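Local coordinates for putative retaining b-glycosidase (Saccharophagus degradans, PDB 5A95), which probably hydrolyses mixed-linkage beta-glucans as a retaining glycoside hydrolase of family 5, at residues Val109-Leu114 and Leu139-Ile144; Arg169-Arg174 and Ala182-Phe187; Asn269-Trp274 and Val317-Lys322; Gly55-Phe58 and Lys64-Thr67. The protein carries 1 engineered substitution. All blocks are in the same frame, centred on the assembly; numbering follows the deposited sequence.

Interaction 1 (Val109-Leu114 and Leu139-Ile144). With BGC (beta-D-glucopyranose), chain D.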
# COMPACT_ATOMS: atom_id res chain seq x y z
N VAL A 109 7.55 -12.31 7.74
CA VAL A 109 6.99 -12.18 9.10
C VAL A 109 8.12 -12.07 10.13
O VAL A 109 7.96 -11.42 11.15
CB VAL A 109 6.04 -13.36 9.42
CG1 VAL A 109 6.78 -14.67 9.55
CG2 VAL A 109 5.18 -13.07 10.66
N SER A 110 9.23 -12.74 9.87
CA SER A 110 10.41 -12.75 10.75
C SER A 110 11.21 -11.45 10.65
O SER A 110 11.69 -10.92 11.66
CB SER A 110 11.28 -13.96 10.39
OG SER A 110 12.32 -14.11 11.32
N TRP A 111 11.33 -10.93 9.43
CA TRP A 111 11.87 -9.61 9.17
C TRP A 111 11.12 -8.61 10.06
O TRP A 111 11.74 -7.78 10.73
CB TRP A 111 11.71 -9.30 7.67
CG TRP A 111 12.15 -7.97 7.20
CD1 TRP A 111 11.35 -6.96 6.73
CD2 TRP A 111 13.50 -7.51 7.02
NE1 TRP A 111 12.09 -5.91 6.29
CE2 TRP A 111 13.42 -6.21 6.46
CE3 TRP A 111 14.75 -8.06 7.26
CZ2 TRP A 111 14.55 -5.46 6.17
CZ3 TRP A 111 15.87 -7.31 6.94
CH2 TRP A 111 15.77 -6.03 6.42
N ARG A 112 9.79 -8.66 10.04
CA ARG A 112 9.01 -7.75 10.88
C ARG A 112 9.18 -8.03 12.37
O ARG A 112 9.29 -7.11 13.16
CB ARG A 112 7.53 -7.78 10.49
CG ARG A 112 7.24 -7.15 9.14
CD ARG A 112 5.76 -7.13 8.84
NE ARG A 112 5.17 -8.45 8.64
CZ ARG A 112 5.19 -9.12 7.50
NH1 ARG A 112 5.83 -8.62 6.46
NH2 ARG A 112 4.61 -10.31 7.39
N LYS A 113 9.18 -9.31 12.76
CA LYS A 113 9.22 -9.66 14.18
C LYS A 113 10.52 -9.24 14.85
O LYS A 113 10.51 -8.64 15.93
CB LYS A 113 8.96 -11.16 14.37
CG LYS A 113 8.82 -11.56 15.83
CD LYS A 113 8.38 -13.00 16.01
CE LYS A 113 8.03 -13.32 17.46
NZ LYS A 113 7.63 -14.75 17.60
N LEU A 114 11.64 -9.59 14.23
CA LEU A 114 12.94 -9.15 14.73
C LEU A 114 13.16 -7.67 14.49
O LEU A 114 13.80 -6.98 15.29
CB LEU A 114 14.07 -9.95 14.11
CG LEU A 114 14.15 -11.41 14.52
CD1 LEU A 114 15.23 -12.15 13.71
CD2 LEU A 114 14.44 -11.45 16.01
N LEU A 139 20.86 -14.71 -0.47
CA LEU A 139 19.84 -14.12 0.36
C LEU A 139 18.53 -14.19 -0.39
O LEU A 139 18.42 -13.68 -1.51
CB LEU A 139 20.18 -12.67 0.71
CG LEU A 139 21.50 -12.46 1.44
CD1 LEU A 139 21.71 -11.00 1.80
CD2 LEU A 139 21.65 -13.35 2.67
N ASP A 140 17.56 -14.84 0.23
CA ASP A 140 16.27 -15.17 -0.39
C ASP A 140 15.16 -14.45 0.37
O ASP A 140 14.97 -14.64 1.56
CB ASP A 140 16.13 -16.70 -0.33
CG ASP A 140 14.70 -17.20 -0.32
OD1 ASP A 140 13.80 -16.61 -0.91
OD2 ASP A 140 14.49 -18.25 0.34
N TRP A 141 14.46 -13.55 -0.33
CA TRP A 141 13.28 -12.94 0.24
C TRP A 141 12.14 -13.96 0.10
O TRP A 141 11.58 -14.19 -0.99
CB TRP A 141 12.99 -11.63 -0.49
CG TRP A 141 11.82 -10.82 0.04
CD1 TRP A 141 10.73 -10.42 -0.69
CD2 TRP A 141 11.64 -10.28 1.35
NE1 TRP A 141 9.89 -9.67 0.08
CE2 TRP A 141 10.42 -9.57 1.34
CE3 TRP A 141 12.38 -10.32 2.55
CZ2 TRP A 141 9.95 -8.88 2.46
CZ3 TRP A 141 11.89 -9.63 3.66
CH2 TRP A 141 10.69 -8.94 3.62
N HIS A 142 11.88 -14.63 1.20
CA HIS A 142 11.19 -15.91 1.17
C HIS A 142 9.69 -15.74 1.35
O HIS A 142 9.12 -15.98 2.42
CB HIS A 142 11.78 -16.87 2.18
CG HIS A 142 11.42 -18.28 1.95
ND1 HIS A 142 12.13 -19.10 1.11
CD2 HIS A 142 10.40 -19.03 2.42
CE1 HIS A 142 11.58 -20.29 1.10
NE2 HIS A 142 10.53 -20.28 1.88
N SER A 143 9.05 -15.34 0.26
CA SER A 143 7.62 -15.26 0.18
C SER A 143 7.12 -16.25 -0.88
O SER A 143 7.88 -16.78 -1.69
CB SER A 143 7.19 -13.82 -0.13
OG SER A 143 5.77 -13.70 -0.20
N ILE A 144 5.82 -16.54 -0.82
CA ILE A 144 5.14 -17.48 -1.70
C ILE A 144 3.81 -16.84 -2.04
O ILE A 144 2.98 -16.63 -1.13
CB ILE A 144 4.89 -18.85 -1.02
CG1 ILE A 144 6.18 -19.46 -0.49
CG2 ILE A 144 4.20 -19.78 -2.02
CD1 ILE A 144 6.03 -20.83 0.12
C2 BGC D . 8.39 -23.57 0.32
C3 BGC D . 9.06 -23.96 1.64
C4 BGC D . 8.41 -25.24 2.17
C5 BGC D . 8.47 -26.32 1.12
C6 BGC D . 7.87 -27.63 1.59
C1 BGC D . 8.18 -24.73 -0.64
O1 BGC D . 7.17 -24.48 -1.58
O2 BGC D . 9.16 -22.47 -0.31
O3 BGC D . 8.97 -22.81 2.54
O4 BGC D . 8.98 -25.76 3.39
O5 BGC D . 7.68 -25.87 0.03
O6 BGC D . 7.83 -28.46 0.42
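Trp141 presents the rim of its six-membered ring to one face of Trp111, a T-shaped pair that ties the short helix 108-114 to strand 136-144 of the (beta/alpha)8 barrel of family 5. Trp141 CH2 lies 3.7 Å from Trp111 CD1, while its neighbour CZ3 comes within 3.9 Å of Trp111 CG; the contact therefore falls on the five-membered ring of Trp111, with the planes at 87°. Trp141 reaches so far from the strand because its CG is anti to the backbone N (chi1 -177°). In the second shell, Phe167 stacks on Trp141 and meets Trp111 edge-to-face, and Thr164 OG1 accepts the indole N-H of Trp141. The next residue illustrates how such a strand end serves the pocket. His142 NE2 gives a nearly straight bond (170°) to O3 of the bound glucose, 3.0 Å away, and Ile144 CD1 touches glucose C2 at 3.6 Å. Replacing His142 with an alanine would probably leave glucose O3 without this donor and Asp140 OD2 without its imidazole N-H partner. What fixes the rotation of the imidazole is its other nitrogen: His142 ND1 donates to the syn lone pair of Asp140 OD2 at 2.6 Å, close to the ring plane.

Interaction 2 (Arg169-Arg174 and Ala182-Phe187)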
# COMPACT_ATOMS: atom_id res chain seq x y z
N ARG A 169 16.54 -2.55 -0.89
CA ARG A 169 17.29 -1.31 -0.73
C ARG A 169 18.26 -1.42 0.44
O ARG A 169 19.46 -1.10 0.32
CB ARG A 169 16.31 -0.14 -0.56
CG ARG A 169 16.96 1.23 -0.37
CD ARG A 169 17.34 1.52 1.10
NE ARG A 169 17.85 2.87 1.26
CZ ARG A 169 17.08 3.94 1.39
NH1 ARG A 169 15.78 3.84 1.41
NH2 ARG A 169 17.64 5.14 1.53
N ARG A 170 17.76 -1.90 1.57
CA ARG A 170 18.58 -1.98 2.78
C ARG A 170 19.72 -2.98 2.62
O ARG A 170 20.85 -2.74 3.05
CB ARG A 170 17.74 -2.38 3.98
CG ARG A 170 16.80 -1.32 4.51
CD ARG A 170 15.91 -1.95 5.56
NE ARG A 170 14.86 -1.12 6.14
CZ ARG A 170 15.01 -0.39 7.24
NH1 ARG A 170 16.16 -0.28 7.85
NH2 ARG A 170 13.97 0.26 7.72
N ILE A 171 19.40 -4.14 2.08
CA ILE A 171 20.36 -5.19 1.86
C ILE A 171 21.47 -4.73 0.92
O ILE A 171 22.66 -4.94 1.18
CB ILE A 171 19.66 -6.47 1.31
CG1 ILE A 171 18.76 -7.14 2.35
CG2 ILE A 171 20.66 -7.43 0.70
CD1 ILE A 171 19.51 -7.88 3.46
N THR A 172 21.07 -4.13 -0.19
CA THR A 172 22.04 -3.77 -1.19
C THR A 172 23.00 -2.72 -0.69
O THR A 172 24.20 -2.77 -0.95
CB THR A 172 21.36 -3.35 -2.51
OG1 THR A 172 20.45 -4.36 -2.95
CG2 THR A 172 22.38 -3.16 -3.60
N PHE A 173 22.47 -1.75 0.06
CA PHE A 173 23.32 -0.75 0.68
C PHE A 173 24.28 -1.38 1.69
O PHE A 173 25.48 -1.14 1.68
CB PHE A 173 22.48 0.31 1.38
CG PHE A 173 23.27 1.35 2.14
CD1 PHE A 173 23.93 2.36 1.49
CD2 PHE A 173 23.30 1.32 3.51
CE1 PHE A 173 24.62 3.32 2.21
CE2 PHE A 173 24.00 2.26 4.24
CZ PHE A 173 24.66 3.26 3.57
N ARG A 174 23.76 -2.20 2.58
CA ARG A 174 24.57 -2.73 3.65
C ARG A 174 25.70 -3.60 3.14
O ARG A 174 26.79 -3.57 3.71
CB ARG A 174 23.75 -3.52 4.65
CG ARG A 174 24.47 -3.82 5.96
CD ARG A 174 23.52 -4.45 6.95
NE ARG A 174 24.03 -4.66 8.29
CZ ARG A 174 23.61 -4.00 9.38
NH1 ARG A 174 22.80 -2.95 9.27
NH2 ARG A 174 24.02 -4.37 10.57
N ALA A 182 26.51 -13.30 -2.54
CA ALA A 182 26.66 -13.48 -3.97
C ALA A 182 25.39 -13.24 -4.76
O ALA A 182 25.46 -12.73 -5.87
CB ALA A 182 27.22 -14.85 -4.28
N VAL A 183 24.25 -13.68 -4.24
CA VAL A 183 23.01 -13.76 -5.02
C VAL A 183 21.87 -13.16 -4.20
O VAL A 183 21.72 -13.46 -3.00
CB VAL A 183 22.68 -15.24 -5.35
CG1 VAL A 183 21.38 -15.35 -6.11
CG2 VAL A 183 23.81 -15.90 -6.13
N TYR A 184 21.11 -12.29 -4.85
CA TYR A 184 19.90 -11.68 -4.30
C TYR A 184 18.71 -12.31 -5.00
O TYR A 184 18.41 -12.02 -6.15
CB TYR A 184 19.89 -10.17 -4.49
CG TYR A 184 20.92 -9.40 -3.69
CD1 TYR A 184 21.70 -10.01 -2.73
CD2 TYR A 184 21.08 -8.05 -3.84
CE1 TYR A 184 22.62 -9.31 -1.99
CE2 TYR A 184 22.01 -7.33 -3.12
CZ TYR A 184 22.81 -7.97 -2.20
OH TYR A 184 23.76 -7.33 -1.44
N GLU A 185 18.06 -13.24 -4.28
CA GLU A 185 16.92 -14.00 -4.83
C GLU A 185 15.65 -13.23 -4.49
O GLU A 185 15.17 -13.26 -3.36
CB GLU A 185 16.93 -15.40 -4.30
CG GLU A 185 15.80 -16.27 -4.85
CD GLU A 185 15.99 -17.74 -4.52
OE1 GLU A 185 16.93 -18.04 -3.75
OE2 GLU A 185 15.19 -18.59 -5.00
N LEU A 186 15.13 -12.53 -5.48
CA LEU A 186 14.21 -11.42 -5.31
C LEU A 186 12.87 -11.78 -4.66
O LEU A 186 12.34 -10.99 -3.89
CB LEU A 186 13.94 -10.74 -6.65
CG LEU A 186 15.20 -10.24 -7.39
CD1 LEU A 186 14.78 -9.52 -8.68
CD2 LEU A 186 16.06 -9.35 -6.52
N PHE A 187 12.35 -12.96 -5.01
CA PHE A 187 11.04 -13.40 -4.52
C PHE A 187 10.97 -14.91 -4.69
O PHE A 187 10.77 -15.41 -5.80
CB PHE A 187 9.90 -12.71 -5.27
CG PHE A 187 8.55 -12.96 -4.64
CD1 PHE A 187 7.86 -14.13 -4.91
CD2 PHE A 187 7.97 -12.02 -3.82
CE1 PHE A 187 6.61 -14.35 -4.33
CE2 PHE A 187 6.75 -12.24 -3.24
CZ PHE A 187 6.07 -13.41 -3.49
O HOH W 1 24.96 -5.09 -2.21
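Within the beta-alpha-beta crossover that links strands 136-144 and 181-185 of the barrel, Tyr184 of the second strand extends outward to Ile171 and Thr172 of the connecting helix 161-174. Both neighbours approach the phenol from the same side, Ile171 over the face and Thr172 aslant near CE2. Ile171 CG2 makes a CH-pi contact, 26° off the normal and 4.0 Å from the Tyr184 ring centroid; its nearest ring atom is Tyr184 CZ at 3.7 Å. This methyl can come down on the ring because it is the branch anti to the backbone N of Ile171; the Ile171 side chain also packs on Leu120, Ile123 and Leu139. Thr172 OG1 lies 3.4 Å from Tyr184 CE2, although the hydroxyl spends its hydrogen bond on Trp168 O. Trp168 also meets the Tyr184 ring, with the planes at about 30°. A phenylalanine in place of Tyr184 would keep the ring packing but would probably leave the water at its tip without its phenol donor and the strand without this bridge to Thr172 O. That water is the polar join between strand and helix: Tyr184 OH donates to it at 2.7 Å, and the water in turn donates to Thr172 O, again at 2.7 Å.

Interaction 3 (Asn269-Trp274 and Val317-Lys322)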
# COMPACT_ATOMS: atom_id res chain seq x y z
N ASN A 269 11.98 -39.47 -19.42
CA ASN A 269 10.75 -38.70 -19.33
C ASN A 269 10.86 -37.56 -18.31
O ASN A 269 10.36 -36.46 -18.55
CB ASN A 269 9.55 -39.59 -19.05
CG ASN A 269 9.25 -40.54 -20.20
OD1 ASN A 269 9.64 -40.31 -21.33
ND2 ASN A 269 8.60 -41.63 -19.88
N PHE A 270 11.54 -37.81 -17.18
CA PHE A 270 11.81 -36.72 -16.25
C PHE A 270 12.75 -35.67 -16.87
O PHE A 270 12.51 -34.47 -16.75
CB PHE A 270 12.39 -37.20 -14.94
CG PHE A 270 11.34 -37.68 -13.97
CD1 PHE A 270 10.55 -36.75 -13.31
CD2 PHE A 270 11.13 -39.03 -13.73
CE1 PHE A 270 9.55 -37.16 -12.43
CE2 PHE A 270 10.15 -39.45 -12.83
CZ PHE A 270 9.36 -38.51 -12.20
N PHE A 271 13.82 -36.12 -17.52
CA PHE A 271 14.77 -35.16 -18.08
C PHE A 271 14.08 -34.29 -19.11
O PHE A 271 14.34 -33.07 -19.18
CB PHE A 271 15.95 -35.87 -18.76
CG PHE A 271 16.86 -36.65 -17.84
CD1 PHE A 271 16.81 -36.54 -16.46
CD2 PHE A 271 17.79 -37.51 -18.38
CE1 PHE A 271 17.66 -37.25 -15.65
CE2 PHE A 271 18.67 -38.25 -17.56
CZ PHE A 271 18.62 -38.09 -16.20
N LYS A 272 13.21 -34.88 -19.94
CA LYS A 272 12.54 -34.11 -20.96
C LYS A 272 11.61 -33.05 -20.35
O LYS A 272 11.60 -31.90 -20.75
CB LYS A 272 11.76 -35.03 -21.92
CG LYS A 272 10.98 -34.25 -22.98
CD LYS A 272 10.73 -34.96 -24.30
CE LYS A 272 10.92 -34.01 -25.51
NZ LYS A 272 10.62 -32.55 -25.31
N LEU A 273 10.82 -33.47 -19.37
CA LEU A 273 9.92 -32.54 -18.73
C LEU A 273 10.68 -31.43 -17.99
O LEU A 273 10.28 -30.26 -18.03
CB LEU A 273 8.96 -33.28 -17.78
CG LEU A 273 7.88 -34.05 -18.50
CD1 LEU A 273 7.20 -35.03 -17.56
CD2 LEU A 273 6.86 -33.11 -19.08
N TRP A 274 11.75 -31.80 -17.31
CA TRP A 274 12.58 -30.79 -16.65
C TRP A 274 13.18 -29.81 -17.66
O TRP A 274 13.16 -28.60 -17.44
CB TRP A 274 13.68 -31.42 -15.81
CG TRP A 274 13.17 -32.17 -14.61
CD1 TRP A 274 11.99 -31.98 -13.95
CD2 TRP A 274 13.86 -33.21 -13.89
NE1 TRP A 274 11.88 -32.87 -12.91
CE2 TRP A 274 13.02 -33.63 -12.83
CE3 TRP A 274 15.08 -33.87 -14.07
CZ2 TRP A 274 13.38 -34.64 -11.95
CZ3 TRP A 274 15.44 -34.85 -13.20
CH2 TRP A 274 14.58 -35.24 -12.15
N VAL A 317 20.35 -35.08 -9.75
CA VAL A 317 21.77 -34.81 -9.74
C VAL A 317 22.41 -35.06 -11.12
O VAL A 317 23.18 -34.25 -11.60
CB VAL A 317 22.47 -35.61 -8.63
CG1 VAL A 317 23.97 -35.62 -8.78
CG2 VAL A 317 22.08 -35.03 -7.28
N LYS A 318 22.06 -36.17 -11.76
CA LYS A 318 22.56 -36.48 -13.10
C LYS A 318 22.17 -35.37 -14.07
O LYS A 318 22.97 -34.91 -14.86
CB LYS A 318 22.01 -37.84 -13.57
CG LYS A 318 22.44 -38.26 -14.97
CD LYS A 318 22.25 -39.76 -15.20
CE LYS A 318 22.93 -40.22 -16.48
NZ LYS A 318 21.92 -40.51 -17.50
N TYR A 319 20.91 -34.96 -14.00
CA TYR A 319 20.42 -33.90 -14.88
C TYR A 319 21.13 -32.57 -14.62
O TYR A 319 21.61 -31.92 -15.56
CB TYR A 319 18.90 -33.77 -14.73
CG TYR A 319 18.32 -32.73 -15.63
CD1 TYR A 319 18.16 -33.01 -16.98
CD2 TYR A 319 17.99 -31.47 -15.15
CE1 TYR A 319 17.69 -32.04 -17.84
CE2 TYR A 319 17.52 -30.49 -16.01
CZ TYR A 319 17.35 -30.78 -17.35
OH TYR A 319 16.91 -29.81 -18.17
N MET A 320 21.20 -32.14 -13.36
CA MET A 320 21.86 -30.88 -13.08
C MET A 320 23.34 -30.91 -13.48
O MET A 320 23.87 -29.91 -13.96
CB MET A 320 21.73 -30.50 -11.61
CG MET A 320 20.31 -30.16 -11.18
SD MET A 320 20.17 -29.55 -9.50
CE MET A 320 20.84 -30.92 -8.58
N GLN A 321 24.00 -32.03 -13.24
CA GLN A 321 25.44 -32.11 -13.53
C GLN A 321 25.67 -32.02 -15.03
O GLN A 321 26.61 -31.36 -15.46
CB GLN A 321 26.09 -33.37 -12.87
CG GLN A 321 26.18 -33.21 -11.32
CD GLN A 321 26.87 -34.33 -10.52
OE1 GLN A 321 26.91 -35.51 -10.95
NE2 GLN A 321 27.35 -33.98 -9.30
N LYS A 322 24.80 -32.63 -15.84
CA LYS A 322 24.86 -32.52 -17.30
C LYS A 322 24.72 -31.07 -17.78
O LYS A 322 25.41 -30.64 -18.69
CB LYS A 322 23.78 -33.37 -17.97
CG LYS A 322 23.80 -33.25 -19.48
CD LYS A 322 22.92 -34.27 -20.15
CE LYS A 322 23.14 -34.19 -21.66
NZ LYS A 322 22.22 -35.07 -22.41
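Tyr319 of helix 312-323 packs against Phe271 and Trp274 of helix 267-279, forming an aromatic cluster between two helices on the outside of the (beta/alpha)8 barrel. The short segments cross at -49° with their axes 10.8 Å apart, a separation that large rings can fill. Ring against ring, nothing is truly stacked: Phe271 lies oblique to Tyr319, its CE1 3.8 Å from Tyr319 CB, and Trp274 also meets it aslant, with Trp274 CE3 3.8 Å from Tyr319 CG. A CH-pi contact does cover one face, Trp274 CB lying 4.2 Å from the Tyr319 ring centroid. Tyr319 arrives there with its CG anti to the backbone N (chi1 -178°), which stretches the ring across to the partner helix. Aliphatic contact is made by Lys318, whose CG runs 4.0 Å from Phe271 CZ before the chain bends and brings the ammonium to the edge of that ring, near its plane rather than over a face. The phenol hydroxyl, Tyr319 OH, is bonded to Asp275 OD1, one turn on from Phe271. The joint is thus held by dispersion and shape, with the Tyr319 hydroxyl satisfied beside an apolar core and the lysine left at the exposed border.

Interaction 4 (Gly55-Phe58 and Lys64-Thr67); sequences GNKF and KTFT
Phe66 N donates to Phe58 O across the two strands in a bond 2.8 Å long and nearly straight at 172°, although the donor stands 46° out of the carbonyl plane and so misses the lone pairs. The same oxygen receives a CA-H...O contact from Thr65 CA at 3.4 Å, so that two neighbouring residues of one strand converge on a single carbonyl. Where a second direct backbone bond might be expected, a water is inserted instead: it accepts from Phe58 N at 3.1 Å and donates to Phe66 O at 2.8 Å. Strands 57-59 and 65-72 form a beta hairpin, and close to its turn the pairing is partly mediated by water. Strand 65-72 runs on into the barrel sheet, and the residues around the two phenylalanines, among them Asn100, Tyr136 and Ser326, lie at or just before the starts of barrel strands, which places the hairpin at the bottom of the barrel. Phe58 and Phe66 leave the sheet on the same face, but their rings diverge: CG is anti to the carbonyl carbon in Phe58 (chi1 -57°) and anti to the backbone N in Phe66. Phe58 CB nevertheless packs 3.4 Å from Phe66 O, which also lies at the edge of the Phe58 ring, near its plane. Phe68 meets both rings edge-to-face. Toward solvent, Lys57 CD rests 4.0 Å from Thr65 CG2, and the lysine chain then doubles back until its NZ donates to Asn56 OD1 at 3.0 Å.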
# COMPACT_ATOMS: atom_id res chain seq x y z
N GLY A 55 27.74 -14.98 -19.63
CA GLY A 55 26.96 -15.87 -20.44
C GLY A 55 26.07 -16.77 -19.59
O GLY A 55 25.38 -16.28 -18.68
N ASN A 56 26.14 -18.06 -19.83
CA ASN A 56 25.35 -19.01 -19.10
C ASN A 56 26.04 -19.56 -17.86
O ASN A 56 25.56 -20.52 -17.26
CB ASN A 56 24.84 -20.15 -19.99
CG ASN A 56 25.91 -21.13 -20.35
OD1 ASN A 56 27.10 -20.79 -20.39
ND2 ASN A 56 25.51 -22.34 -20.64
N LYS A 57 27.16 -18.96 -17.47
CA LYS A 57 27.94 -19.47 -16.34
C LYS A 57 28.10 -18.44 -15.24
O LYS A 57 28.11 -17.24 -15.47
CB LYS A 57 29.35 -19.82 -16.80
CG LYS A 57 29.43 -20.90 -17.87
CD LYS A 57 28.81 -22.21 -17.43
CE LYS A 57 29.25 -23.33 -18.38
NZ LYS A 57 29.15 -22.95 -19.81
N PHE A 58 28.27 -18.95 -14.03
CA PHE A 58 28.91 -18.18 -12.99
C PHE A 58 30.42 -18.36 -13.13
O PHE A 58 30.89 -19.48 -13.41
CB PHE A 58 28.48 -18.64 -11.60
CG PHE A 58 27.00 -18.59 -11.37
CD1 PHE A 58 26.34 -17.38 -11.37
CD2 PHE A 58 26.26 -19.74 -11.18
CE1 PHE A 58 24.98 -17.30 -11.16
CE2 PHE A 58 24.88 -19.69 -10.98
CZ PHE A 58 24.25 -18.45 -10.97
N LYS A 64 37.34 -18.81 -13.85
CA LYS A 64 36.99 -20.22 -13.73
C LYS A 64 35.49 -20.35 -13.47
O LYS A 64 34.93 -19.65 -12.64
CB LYS A 64 37.77 -20.90 -12.61
CG LYS A 64 37.53 -22.39 -12.48
CD LYS A 64 38.29 -22.98 -11.30
CE LYS A 64 38.04 -24.47 -11.21
NZ LYS A 64 38.94 -25.14 -10.23
N THR A 65 34.85 -21.28 -14.16
CA THR A 65 33.46 -21.58 -13.93
C THR A 65 33.24 -22.01 -12.49
O THR A 65 33.98 -22.83 -11.94
CB THR A 65 32.98 -22.65 -14.91
OG1 THR A 65 33.11 -22.14 -16.24
CG2 THR A 65 31.52 -23.04 -14.61
N PHE A 66 32.21 -21.41 -11.88
CA PHE A 66 31.86 -21.64 -10.50
C PHE A 66 30.46 -22.24 -10.46
O PHE A 66 29.59 -21.84 -11.21
CB PHE A 66 31.89 -20.32 -9.73
CG PHE A 66 31.58 -20.46 -8.28
CD1 PHE A 66 32.57 -20.79 -7.35
CD2 PHE A 66 30.28 -20.29 -7.84
CE1 PHE A 66 32.25 -20.93 -6.01
CE2 PHE A 66 29.97 -20.44 -6.51
CZ PHE A 66 30.93 -20.78 -5.60
N THR A 67 30.25 -23.18 -9.55
CA THR A 67 28.92 -23.77 -9.32
C THR A 67 28.56 -23.61 -7.86
O THR A 67 29.30 -24.05 -7.00
CB THR A 67 28.94 -25.28 -9.71
OG1 THR A 67 29.46 -25.41 -11.05
CG2 THR A 67 27.59 -25.89 -9.63
O HOH W 2 28.04 -21.95 -13.49

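In the fold
Along the chain the order is interaction 4, then 1, 2 and 3, each closing before the next opens. Interactions 1 and 2, with centres 12 Å apart, touch directly: strands 136-144 and 181-185 are parallel neighbours in the barrel sheet, and Leu139 probably bonds through its N and O to Val183 O and Glu185 N. Interaction 4 reaches the same sheet through strand 65-72, its centre 20 Å from that of interaction 2. Interaction 3 joins two outer helices, with its centre about 30 Å from those of interactions 1 and 2, on the opposite side of the chain's centre. The four thus sample the barrel's glycan-binding end, its wall, its outer layer and its base, with interaction 1 alone reaching the sugar.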